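Local coordinates for protein 2-oxoadipate dioxygenase/decarboxylase, chloroplastic/amyloplastic (Oryza sativa, PDB 6W1K) that catalyses the iron(II)-dependent decarboxylation and hydroxylation of 2-oxoadipate to D-2-hydroxyglutarate, a step in the breakdown of lysine in plant plastids, at residues K142-S147 and T164-I169; L239-S243 and N298-I302; R271-F277 and H288-F294. All blocks are in the same frame, centred on the assembly; numbering follows the deposited sequence.

Overall arrangement
The three contacts are spread through a single-chain enzyme whose large curled mixed sheet holds the metal and 2-oxoadipate. Interaction 1 comes first along the chain and ties helix 134-147 to the loop before helix 170-179, across the chain's centre from the other two, its centre about 31 Å from that of interaction 2 and about 42 Å from that of interaction 3. Interactions 2 and 3 lie about 16 Å apart between centres and touch, Leu239 packing on Arg271, Gly293 and Phe294. Strand 239-243 pairs with strand 258-271; the chain then runs through both segments of interaction 3 before helix 296-302 returns to pack on strand 239-243. Each supplies pocket residues: Gln241, Ala299 and Ile302 in interaction 2, Phe294 in interaction 3.

Interaction 1: residues K142-S147 and T164-I169; sequences KYIRTS and TWEKPI
Thr146 OG1 meets two backbone groups: it accepts the N-H of Glu166, with OG1 2.8 Å from Glu166 N and an angle at hydrogen of 168°, and donates to Tyr143 O, three residues back. That second bond runs in the carbonyl plane, on a lone pair, and the hydroxyl reaches it by standing between its own backbone N and carbonyl carbon (chi1 76°). A threonine thus links helix 134-147 to the loop, while Thr146 CG2 lies against the carboxylate end of Glu166, 3.7 Å from CD. Next along the chain, Ser147 OG and Thr164 OG1 share a hydrogen bond of 2.7 Å; Tyr70 also bonds the serine. A water donates to both Ser147 O and Thr164 O, joining the two backbones.

Tyr143 spans the rest of the loop. Its CB rests on Trp165 CB (3.9 Å), the ring crosses the Glu166 side chain at about a right angle, and the phenol carbon CZ is 3.9 Å from Pro168 CB. Tyr143 OH accepts from Ile169 N at 3.0 Å, just ahead of helix 170-179, and also bonds Asp172 of that helix, which in turn pairs with Lys142. Segment 142-147 and the loop are therefore joined mainly through hydroxyls: Thr146 and Tyr143 each accept a loop backbone N-H, from Glu166 and Ile169, while Ser147 pairs with the Thr164 hydroxyl.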
loop_
_atom_site.group_PDB
_atom_site.type_symbol
_atom_site.label_atom_id
_atom_site.label_comp_id
_atom_site.label_asym_id
_atom_site.label_seq_id
_atom_site.Cartn_x
_atom_site.Cartn_y
_atom_site.Cartn_z
ATOM N N LYS A 142 -16.391 7.426 18.409
ATOM C CA LYS A 142 -15.796 7.569 19.736
ATOM C C LYS A 142 -14.283 7.743 19.629
ATOM O O LYS A 142 -13.689 8.608 20.288
ATOM C CB LYS A 142 -16.126 6.353 20.614
ATOM C CG LYS A 142 -15.369 6.335 21.958
ATOM C CD LYS A 142 -15.785 5.170 22.861
ATOM C CE LYS A 142 -15.332 3.832 22.288
ATOM N NZ LYS A 142 -15.462 2.711 23.300
ATOM N N TYR A 143 -13.634 6.889 18.837
ATOM C CA TYR A 143 -12.184 6.998 18.725
ATOM C C TYR A 143 -11.782 8.267 17.995
ATOM O O TYR A 143 -10.833 8.951 18.416
ATOM C CB TYR A 143 -11.629 5.761 18.048
ATOM C CG TYR A 143 -11.705 4.596 18.974
ATOM C CD1 TYR A 143 -10.804 4.456 20.013
ATOM C CD2 TYR A 143 -12.712 3.684 18.879
ATOM C CE1 TYR A 143 -10.870 3.411 20.889
ATOM C CE2 TYR A 143 -12.770 2.636 19.721
ATOM C CZ TYR A 143 -11.853 2.494 20.746
ATOM O OH TYR A 143 -11.915 1.459 21.655
ATOM N N ILE A 144 -12.510 8.625 16.934
ATOM C CA ILE A 144 -12.217 9.870 16.226
ATOM C C ILE A 144 -12.284 11.058 17.194
ATOM O O ILE A 144 -11.451 11.967 17.143
ATOM C CB ILE A 144 -13.182 10.064 15.041
ATOM C CG1 ILE A 144 -12.931 9.074 13.889
ATOM C CG2 ILE A 144 -13.110 11.489 14.516
ATOM C CD1 ILE A 144 -11.564 8.974 13.452
ATOM N N ARG A 145 -13.282 11.074 18.088
ATOM C CA ARG A 145 -13.358 12.155 19.071
ATOM C C ARG A 145 -12.124 12.176 19.979
ATOM O O ARG A 145 -11.591 13.249 20.278
ATOM C CB ARG A 145 -14.639 12.057 19.899
ATOM C CG ARG A 145 -15.897 12.471 19.106
ATOM C CD ARG A 145 -15.803 13.911 18.504
ATOM N NE ARG A 145 -15.603 13.923 17.044
ATOM C CZ ARG A 145 -14.772 14.744 16.395
ATOM N NH1 ARG A 145 -14.052 15.647 17.065
ATOM N NH2 ARG A 145 -14.660 14.667 15.068
ATOM N N THR A 146 -11.610 11.003 20.369
ATOM C CA THR A 146 -10.451 10.974 21.253
ATOM C C THR A 146 -9.184 11.500 20.585
ATOM O O THR A 146 -8.222 11.840 21.294
ATOM C CB THR A 146 -10.153 9.560 21.807
ATOM O OG1 THR A 146 -9.534 8.711 20.834
ATOM C CG2 THR A 146 -11.408 8.879 22.340
ATOM N N SER A 147 -9.170 11.562 19.257
ATOM C CA SER A 147 -8.005 11.922 18.439
ATOM C C SER A 147 -7.872 13.411 18.221
ATOM O O SER A 147 -6.801 13.872 17.818
ATOM C CB SER A 147 -8.115 11.209 17.084
ATOM O OG SER A 147 -6.946 11.373 16.291
ATOM N N THR A 164 -3.444 8.018 16.568
ATOM C CA THR A 164 -3.815 9.351 17.049
ATOM C C THR A 164 -5.000 9.314 18.019
ATOM O O THR A 164 -5.121 10.186 18.888
ATOM C CB THR A 164 -4.153 10.273 15.874
ATOM O OG1 THR A 164 -5.230 9.714 15.109
ATOM C CG2 THR A 164 -2.920 10.472 14.991
ATOM N N TRP A 165 -5.844 8.310 17.894
ATOM C CA TRP A 165 -6.895 8.037 18.863
ATOM C C TRP A 165 -6.390 7.205 20.039
ATOM O O TRP A 165 -5.305 6.625 20.015
ATOM C CB TRP A 165 -8.045 7.327 18.192
ATOM C CG TRP A 165 -7.685 6.236 17.245
ATOM C CD1 TRP A 165 -7.331 4.961 17.552
ATOM C CD2 TRP A 165 -7.644 6.340 15.814
ATOM N NE1 TRP A 165 -7.109 4.247 16.387
ATOM C CE2 TRP A 165 -7.271 5.085 15.312
ATOM C CE3 TRP A 165 -7.911 7.366 14.914
ATOM C CZ2 TRP A 165 -7.158 4.832 13.932
ATOM C CZ3 TRP A 165 -7.784 7.114 13.532
ATOM C CH2 TRP A 165 -7.422 5.872 13.070
ATOM N N GLU A 166 -7.216 7.117 21.076
ATOM C CA GLU A 166 -6.812 6.340 22.234
ATOM C C GLU A 166 -6.707 4.870 21.851
ATOM O O GLU A 166 -7.325 4.416 20.894
ATOM C CB GLU A 166 -7.801 6.509 23.388
ATOM C CG GLU A 166 -9.185 5.910 23.132
ATOM C CD GLU A 166 -10.119 6.092 24.341
ATOM O OE1 GLU A 166 -9.725 6.802 25.295
ATOM O OE2 GLU A 166 -11.244 5.536 24.334
ATOM N N LYS A 167 -5.922 4.130 22.628
ATOM C CA LYS A 167 -5.766 2.700 22.393
ATOM C C LYS A 167 -7.136 2.039 22.475
ATOM O O LYS A 167 -7.896 2.334 23.395
ATOM C CB LYS A 167 -4.847 2.082 23.444
ATOM C CG LYS A 167 -4.066 0.864 22.986
ATOM C CD LYS A 167 -3.066 0.385 24.061
ATOM C CE LYS A 167 -1.684 0.082 23.442
ATOM N NZ LYS A 167 -1.033 -1.177 23.984
ATOM N N PRO A 168 -7.480 1.157 21.549
ATOM C CA PRO A 168 -8.831 0.570 21.554
ATOM C C PRO A 168 -9.008 -0.481 22.632
ATOM O O PRO A 168 -8.044 -1.104 23.091
ATOM C CB PRO A 168 -8.945 -0.075 20.172
ATOM C CG PRO A 168 -7.687 0.243 19.452
ATOM C CD PRO A 168 -6.675 0.750 20.387
ATOM N N ILE A 169 -10.276 -0.649 23.073
ATOM C CA ILE A 169 -10.647 -1.769 23.926
ATOM C C ILE A 169 -11.025 -2.929 23.021
ATOM O O ILE A 169 -11.526 -2.746 21.905
ATOM C CB ILE A 169 -11.790 -1.432 24.911
ATOM C CG1 ILE A 169 -13.073 -1.146 24.140
ATOM C CG2 ILE A 169 -11.400 -0.224 25.760
ATOM C CD1 ILE A 169 -14.217 -0.729 24.993
HETATM O O HOH W 1 -4.300 12.780 18.127
#

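Interaction 2: residues L239-S243 and N298-I302. With OOG (2-oxoadipic acid), chain F.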
loop_
_atom_site.group_PDB
_atom_site.type_symbol
_atom_site.label_atom_id
_atom_site.label_comp_id
_atom_site.label_asym_id
_atom_site.label_seq_id
_atom_site.Cartn_x
_atom_site.Cartn_y
_atom_site.Cartn_z
ATOM N N LEU A 239 -1.395 -5.865 -15.835
ATOM C CA LEU A 239 -1.060 -5.644 -14.438
ATOM C C LEU A 239 -1.301 -6.947 -13.692
ATOM O O LEU A 239 -2.440 -7.425 -13.619
ATOM C CB LEU A 239 -1.878 -4.503 -13.855
ATOM C CG LEU A 239 -1.663 -4.290 -12.351
ATOM C CD1 LEU A 239 -0.194 -3.907 -12.031
ATOM C CD2 LEU A 239 -2.644 -3.204 -11.876
ATOM N N GLN A 240 -0.229 -7.526 -13.166
ATOM C CA GLN A 240 -0.276 -8.812 -12.481
ATOM C C GLN A 240 0.301 -8.643 -11.083
ATOM O O GLN A 240 1.417 -8.136 -10.916
ATOM C CB GLN A 240 0.486 -9.873 -13.283
ATOM C CG GLN A 240 0.202 -9.809 -14.777
ATOM C CD GLN A 240 0.659 -11.055 -15.538
ATOM O OE1 GLN A 240 1.350 -11.918 -14.996
ATOM N NE2 GLN A 240 0.278 -11.138 -16.809
ATOM N N GLN A 241 -0.459 -9.058 -10.075
ATOM C CA GLN A 241 -0.113 -8.721 -8.698
ATOM C C GLN A 241 -0.280 -9.932 -7.805
ATOM O O GLN A 241 -1.181 -10.748 -8.015
ATOM C CB GLN A 241 -0.972 -7.580 -8.194
ATOM C CG GLN A 241 -0.782 -6.266 -8.934
ATOM C CD GLN A 241 -1.829 -5.249 -8.534
ATOM O OE1 GLN A 241 -2.882 -5.122 -9.164
ATOM N NE2 GLN A 241 -1.534 -4.505 -7.483
ATOM N N SER A 242 0.630 -10.063 -6.841
ATOM C CA SER A 242 0.535 -11.068 -5.784
ATOM C C SER A 242 0.944 -10.405 -4.474
ATOM O O SER A 242 1.534 -9.319 -4.466
ATOM C CB SER A 242 1.405 -12.289 -6.093
ATOM O OG SER A 242 2.750 -11.906 -6.266
ATOM N N SER A 243 0.617 -11.054 -3.355
ATOM C CA SER A 243 0.841 -10.461 -2.040
ATOM C C SER A 243 0.963 -11.574 -1.008
ATOM O O SER A 243 0.376 -12.642 -1.169
ATOM C CB SER A 243 -0.289 -9.522 -1.600
ATOM O OG SER A 243 -1.496 -10.217 -1.393
ATOM N N ASN A 298 -8.335 -6.577 -9.286
ATOM C CA ASN A 298 -7.165 -6.985 -8.504
ATOM C C ASN A 298 -7.240 -6.447 -7.080
ATOM O O ASN A 298 -7.123 -7.196 -6.101
ATOM C CB ASN A 298 -5.874 -6.484 -9.172
ATOM C CG ASN A 298 -5.600 -7.161 -10.497
ATOM O OD1 ASN A 298 -6.424 -7.902 -10.989
ATOM N ND2 ASN A 298 -4.413 -6.941 -11.046
ATOM N N ALA A 299 -7.370 -5.129 -6.951
ATOM C CA ALA A 299 -7.304 -4.505 -5.641
ATOM C C ALA A 299 -8.305 -5.128 -4.686
ATOM O O ALA A 299 -7.997 -5.331 -3.510
ATOM C CB ALA A 299 -7.578 -3.014 -5.784
ATOM N N ASP A 300 -9.519 -5.415 -5.179
ATOM C CA ASP A 300 -10.562 -5.962 -4.322
ATOM C C ASP A 300 -10.075 -7.197 -3.584
ATOM O O ASP A 300 -10.381 -7.374 -2.408
ATOM C CB ASP A 300 -11.816 -6.291 -5.140
ATOM C CG ASP A 300 -13.040 -6.594 -4.271
ATOM O OD1 ASP A 300 -13.200 -5.995 -3.186
ATOM O OD2 ASP A 300 -13.868 -7.436 -4.686
ATOM N N LYS A 301 -9.284 -8.045 -4.241
ATOM C CA LYS A 301 -8.848 -9.292 -3.624
ATOM C C LYS A 301 -7.577 -9.111 -2.803
ATOM O O LYS A 301 -7.358 -9.836 -1.825
ATOM C CB LYS A 301 -8.632 -10.355 -4.706
ATOM C CG LYS A 301 -9.864 -10.643 -5.588
ATOM C CD LYS A 301 -10.943 -11.428 -4.800
ATOM C CE LYS A 301 -12.254 -11.608 -5.605
ATOM N NZ LYS A 301 -13.398 -10.826 -5.030
ATOM N N ILE A 302 -6.757 -8.128 -3.152
ATOM C CA ILE A 302 -5.527 -7.881 -2.410
ATOM C C ILE A 302 -5.840 -7.288 -1.046
ATOM O O ILE A 302 -5.105 -7.536 -0.085
ATOM C CB ILE A 302 -4.593 -6.967 -3.232
ATOM C CG1 ILE A 302 -4.144 -7.699 -4.496
ATOM C CG2 ILE A 302 -3.354 -6.547 -2.439
ATOM C CD1 ILE A 302 -3.432 -6.815 -5.514
HETATM C C2 OOG F . -4.718 -1.764 -0.585
HETATM C C3 OOG F . -5.052 -2.933 -1.514
HETATM C C4 OOG F . -5.101 -2.455 -2.969
HETATM C C6 OOG F . -3.444 -2.714 -5.019
HETATM O O4 OOG F . -4.391 -2.729 -5.846
HETATM O O3 OOG F . -2.290 -3.015 -5.392
HETATM C C5 OOG F . -3.699 -2.330 -3.566
HETATM C C1 OOG F . -4.882 -2.141 0.894
HETATM O O1 OOG F . -4.975 -1.295 1.715
HETATM O O2 OOG F . -4.922 -3.473 1.308
HETATM O O5 OOG F . -2.801 -1.934 -2.912
#
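Gln241 lies between the substrate and helix 296-302, and the two ends of its amide do different work. Gln241 NE2 makes a weak hydrogen bond to O3 of the 2-oxoadipate carboxylate, short at 2.7 Å but bent to 127° at the hydrogen, and also bonds the metal ligand Glu267. Gln241 OE1 accepts from Asn298 ND2 at 3.0 Å with an angle of 160°, the two amide planes standing 49° apart. Glutamine suits the place because one group both donates to the anion and accepts from its support. With an alanine in place of Gln241, O3 is likely to lose this donor and Asn298 ND2 one of its two acceptors.

Ala299 adds only a methyl to the pocket, its CB 3.2 Å from O4 of the same carboxylate. Ile302 CD1 comes across the Gln241 chain at about a right angle, 3.6 Å from NE2 and 3.7 Å from CB, giving the amide an apolar flank; CG2 of Ile302, anti to the backbone N, is 4.1 Å from the ligand's C3.

Such a site, a curled sheet around a metal held by two histidines and a glutamate, is consistent with the glyoxalase (vicinal oxygen chelate) clan. Here strand 239-243 and helix 298-302 run almost parallel, with axes 9.5 Å from one another.

Farther out, Asn298 steadies the glutamine: the second bond of Asn298 ND2 goes to Leu239 O at 3.3 Å, from above that carbonyl's plane, although both acceptors lie in the asparagine's own amide plane. Asn298 N donates to the Glu295 carboxylate, while Ser243, bonded to Ser305, meets Ile302 CG2 at the strand's far end.

Interaction 3: residues R271-F277 and H288-F294; sequences RLVLPQF and HHRRDGF
Arg271 takes hold of Gly293 O end-on with NH1 and NH2, at 2.9 and 2.7 Å, the oxygen lying in the guanidinium plane. Arg271 NH2 has a second acceptor in Arg291 O at 2.9 Å, a straighter bond of 167°, while NE of Arg271 is engaged by Asp58 in a salt bridge. All three nitrogens of this buried cation thus have partners, and the chain, extended from CG to NE, spans the distance to them. Asp292 OD1 sits over one face of the guanidinium, close enough for attraction between charges; its bonds are to Gly293 N and to Arg121.

Arg290 returns the grip: Arg290 NH1 donates to Arg271 O at 2.7 Å, in the carbonyl plane, while Val273 CG2 lies over a face of its guanidinium. On both sides of the Val273-Arg290 pair the backbones bond each other, Arg291 N to Leu272 O and Leu274 N to His289 O. Arg291 turns its own side chain back, NH1 reaching Asp292 O and NE pairing with Asp236. Farther along, the His289 edge meets the Phe277 face in a T-shaped stack, His289 CD2 3.5 Å from Phe277 CD2, with His289 ND1 accepting from Asn286 N.

The positive phi of Gly293 (78°) suits a residue without a side chain. Around Val273 and Arg290 the pairing is a single beta bridge between loops, and the second loop leads into the active site, where Phe294 touches 2-oxoadipate and meets the metal ligand His59 edge-to-face.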
loop_
_atom_site.group_PDB
_atom_site.type_symbol
_atom_site.label_atom_id
_atom_site.label_comp_id
_atom_site.label_asym_id
_atom_site.label_seq_id
_atom_site.Cartn_x
_atom_site.Cartn_y
_atom_site.Cartn_z
ATOM N N ARG A 271 4.230 -4.926 -14.205
ATOM C CA ARG A 271 3.546 -4.103 -15.191
ATOM C C ARG A 271 4.123 -4.428 -16.561
ATOM O O ARG A 271 5.310 -4.180 -16.814
ATOM C CB ARG A 271 3.701 -2.620 -14.866
ATOM C CG ARG A 271 3.239 -2.255 -13.433
ATOM C CD ARG A 271 3.410 -0.740 -13.093
ATOM N NE ARG A 271 2.747 -0.486 -11.815
ATOM C CZ ARG A 271 1.453 -0.221 -11.670
ATOM N NH1 ARG A 271 0.951 -0.050 -10.463
ATOM N NH2 ARG A 271 0.672 -0.095 -12.731
ATOM N N LEU A 272 3.286 -4.957 -17.447
ATOM C CA LEU A 272 3.750 -5.345 -18.771
ATOM C C LEU A 272 3.712 -4.164 -19.736
ATOM O O LEU A 272 3.006 -3.176 -19.521
ATOM C CB LEU A 272 2.902 -6.486 -19.332
ATOM C CG LEU A 272 3.022 -7.832 -18.604
ATOM C CD1 LEU A 272 2.318 -8.902 -19.453
ATOM C CD2 LEU A 272 4.461 -8.221 -18.335
ATOM N N VAL A 273 4.463 -4.303 -20.829
ATOM C CA VAL A 273 4.519 -3.250 -21.832
ATOM C C VAL A 273 3.140 -3.030 -22.454
ATOM O O VAL A 273 2.356 -3.969 -22.650
ATOM C CB VAL A 273 5.556 -3.591 -22.919
ATOM C CG1 VAL A 273 5.744 -2.430 -23.842
ATOM C CG2 VAL A 273 6.897 -3.964 -22.306
ATOM N N LEU A 274 2.847 -1.779 -22.779
ATOM C CA LEU A 274 1.583 -1.457 -23.405
ATOM C C LEU A 274 1.567 -1.926 -24.860
ATOM O O LEU A 274 2.621 -2.049 -25.502
ATOM C CB LEU A 274 1.324 0.041 -23.347
ATOM C CG LEU A 274 1.013 0.614 -21.969
ATOM C CD1 LEU A 274 1.150 2.131 -22.000
ATOM C CD2 LEU A 274 -0.383 0.184 -21.509
ATOM N N PRO A 275 0.376 -2.184 -25.408
ATOM C CA PRO A 275 0.314 -2.728 -26.773
ATOM C C PRO A 275 0.921 -1.811 -27.815
ATOM O O PRO A 275 1.541 -2.298 -28.767
ATOM C CB PRO A 275 -1.192 -2.935 -27.009
ATOM C CG PRO A 275 -1.886 -2.040 -25.982
ATOM C CD PRO A 275 -0.959 -2.008 -24.798
ATOM N N GLN A 276 0.769 -0.492 -27.675
ATOM C CA GLN A 276 1.362 0.402 -28.671
ATOM C C GLN A 276 2.882 0.304 -28.711
ATOM O O GLN A 276 3.492 0.792 -29.654
ATOM C CB GLN A 276 0.966 1.852 -28.400
ATOM C CG GLN A 276 1.292 2.291 -26.990
ATOM C CD GLN A 276 0.079 2.278 -26.080
ATOM O OE1 GLN A 276 -0.701 1.316 -26.071
ATOM N NE2 GLN A 276 -0.090 3.353 -25.303
ATOM N N PHE A 277 3.506 -0.279 -27.689
ATOM C CA PHE A 277 4.950 -0.481 -27.631
ATOM C C PHE A 277 5.283 -1.968 -27.726
ATOM O O PHE A 277 6.302 -2.431 -27.211
ATOM C CB PHE A 277 5.501 0.130 -26.344
ATOM C CG PHE A 277 5.184 1.592 -26.186
ATOM C CD1 PHE A 277 5.462 2.473 -27.226
ATOM C CD2 PHE A 277 4.614 2.090 -25.012
ATOM C CE1 PHE A 277 5.187 3.817 -27.115
ATOM C CE2 PHE A 277 4.329 3.452 -24.891
ATOM C CZ PHE A 277 4.620 4.314 -25.957
ATOM N N HIS A 288 7.488 4.174 -18.228
ATOM C CA HIS A 288 6.375 4.861 -18.870
ATOM C C HIS A 288 5.813 4.078 -20.054
ATOM O O HIS A 288 4.713 4.390 -20.520
ATOM C CB HIS A 288 6.799 6.280 -19.277
ATOM C CG HIS A 288 7.647 6.351 -20.506
ATOM N ND1 HIS A 288 9.023 6.288 -20.466
ATOM C CD2 HIS A 288 7.316 6.527 -21.808
ATOM C CE1 HIS A 288 9.504 6.389 -21.693
ATOM N NE2 HIS A 288 8.489 6.534 -22.528
ATOM N N HIS A 289 6.500 3.035 -20.504
ATOM C CA HIS A 289 6.004 2.165 -21.562
ATOM C C HIS A 289 5.122 1.043 -21.047
ATOM O O HIS A 289 4.676 0.210 -21.844
ATOM C CB HIS A 289 7.165 1.527 -22.304
ATOM C CG HIS A 289 8.016 2.494 -23.048
ATOM N ND1 HIS A 289 9.368 2.625 -22.814
ATOM C CD2 HIS A 289 7.717 3.362 -24.044
ATOM C CE1 HIS A 289 9.868 3.529 -23.639
ATOM N NE2 HIS A 289 8.887 3.994 -24.392
ATOM N N ARG A 290 4.925 0.973 -19.736
ATOM C CA ARG A 290 4.261 -0.132 -19.071
ATOM C C ARG A 290 2.913 0.323 -18.527
ATOM O O ARG A 290 2.683 1.511 -18.272
ATOM C CB ARG A 290 5.152 -0.684 -17.949
ATOM C CG ARG A 290 6.539 -1.117 -18.413
ATOM C CD ARG A 290 7.350 -1.695 -17.245
ATOM N NE ARG A 290 8.610 -2.299 -17.674
ATOM C CZ ARG A 290 8.736 -3.556 -18.084
ATOM N NH1 ARG A 290 7.679 -4.357 -18.118
ATOM N NH2 ARG A 290 9.917 -4.019 -18.453
ATOM N N ARG A 291 2.020 -0.645 -18.357
ATOM C CA ARG A 291 0.698 -0.371 -17.816
ATOM C C ARG A 291 0.820 0.338 -16.475
ATOM O O ARG A 291 1.479 -0.152 -15.553
ATOM C CB ARG A 291 -0.080 -1.680 -17.679
ATOM C CG ARG A 291 -1.242 -1.619 -16.680
ATOM C CD ARG A 291 -2.461 -0.946 -17.300
ATOM N NE ARG A 291 -3.717 -1.617 -16.943
ATOM C CZ ARG A 291 -4.403 -1.402 -15.824
ATOM N NH1 ARG A 291 -3.969 -0.526 -14.906
ATOM N NH2 ARG A 291 -5.531 -2.069 -15.614
ATOM N N ASP A 292 0.199 1.507 -16.381
ATOM C CA ASP A 292 0.221 2.301 -15.168
ATOM C C ASP A 292 -1.082 2.126 -14.390
ATOM O O ASP A 292 -2.060 1.548 -14.860
ATOM C CB ASP A 292 0.462 3.781 -15.485
ATOM C CG ASP A 292 1.098 4.534 -14.315
ATOM O OD1 ASP A 292 1.249 3.920 -13.214
ATOM O OD2 ASP A 292 1.435 5.738 -14.504
ATOM N N GLY A 293 -1.067 2.622 -13.164
ATOM C CA GLY A 293 -2.274 2.649 -12.372
ATOM C C GLY A 293 -2.608 1.292 -11.766
ATOM O O GLY A 293 -1.742 0.440 -11.547
ATOM N N PHE A 294 -3.897 1.090 -11.523
ATOM C CA PHE A 294 -4.376 -0.016 -10.692
ATOM C C PHE A 294 -5.654 -0.567 -11.314
ATOM O O PHE A 294 -6.134 -0.066 -12.332
ATOM C CB PHE A 294 -4.586 0.454 -9.253
ATOM C CG PHE A 294 -3.323 0.918 -8.583
ATOM C CD1 PHE A 294 -2.561 0.038 -7.828
ATOM C CD2 PHE A 294 -2.892 2.227 -8.729
ATOM C CE1 PHE A 294 -1.395 0.467 -7.235
ATOM C CE2 PHE A 294 -1.729 2.679 -8.136
ATOM C CZ PHE A 294 -0.985 1.807 -7.375
#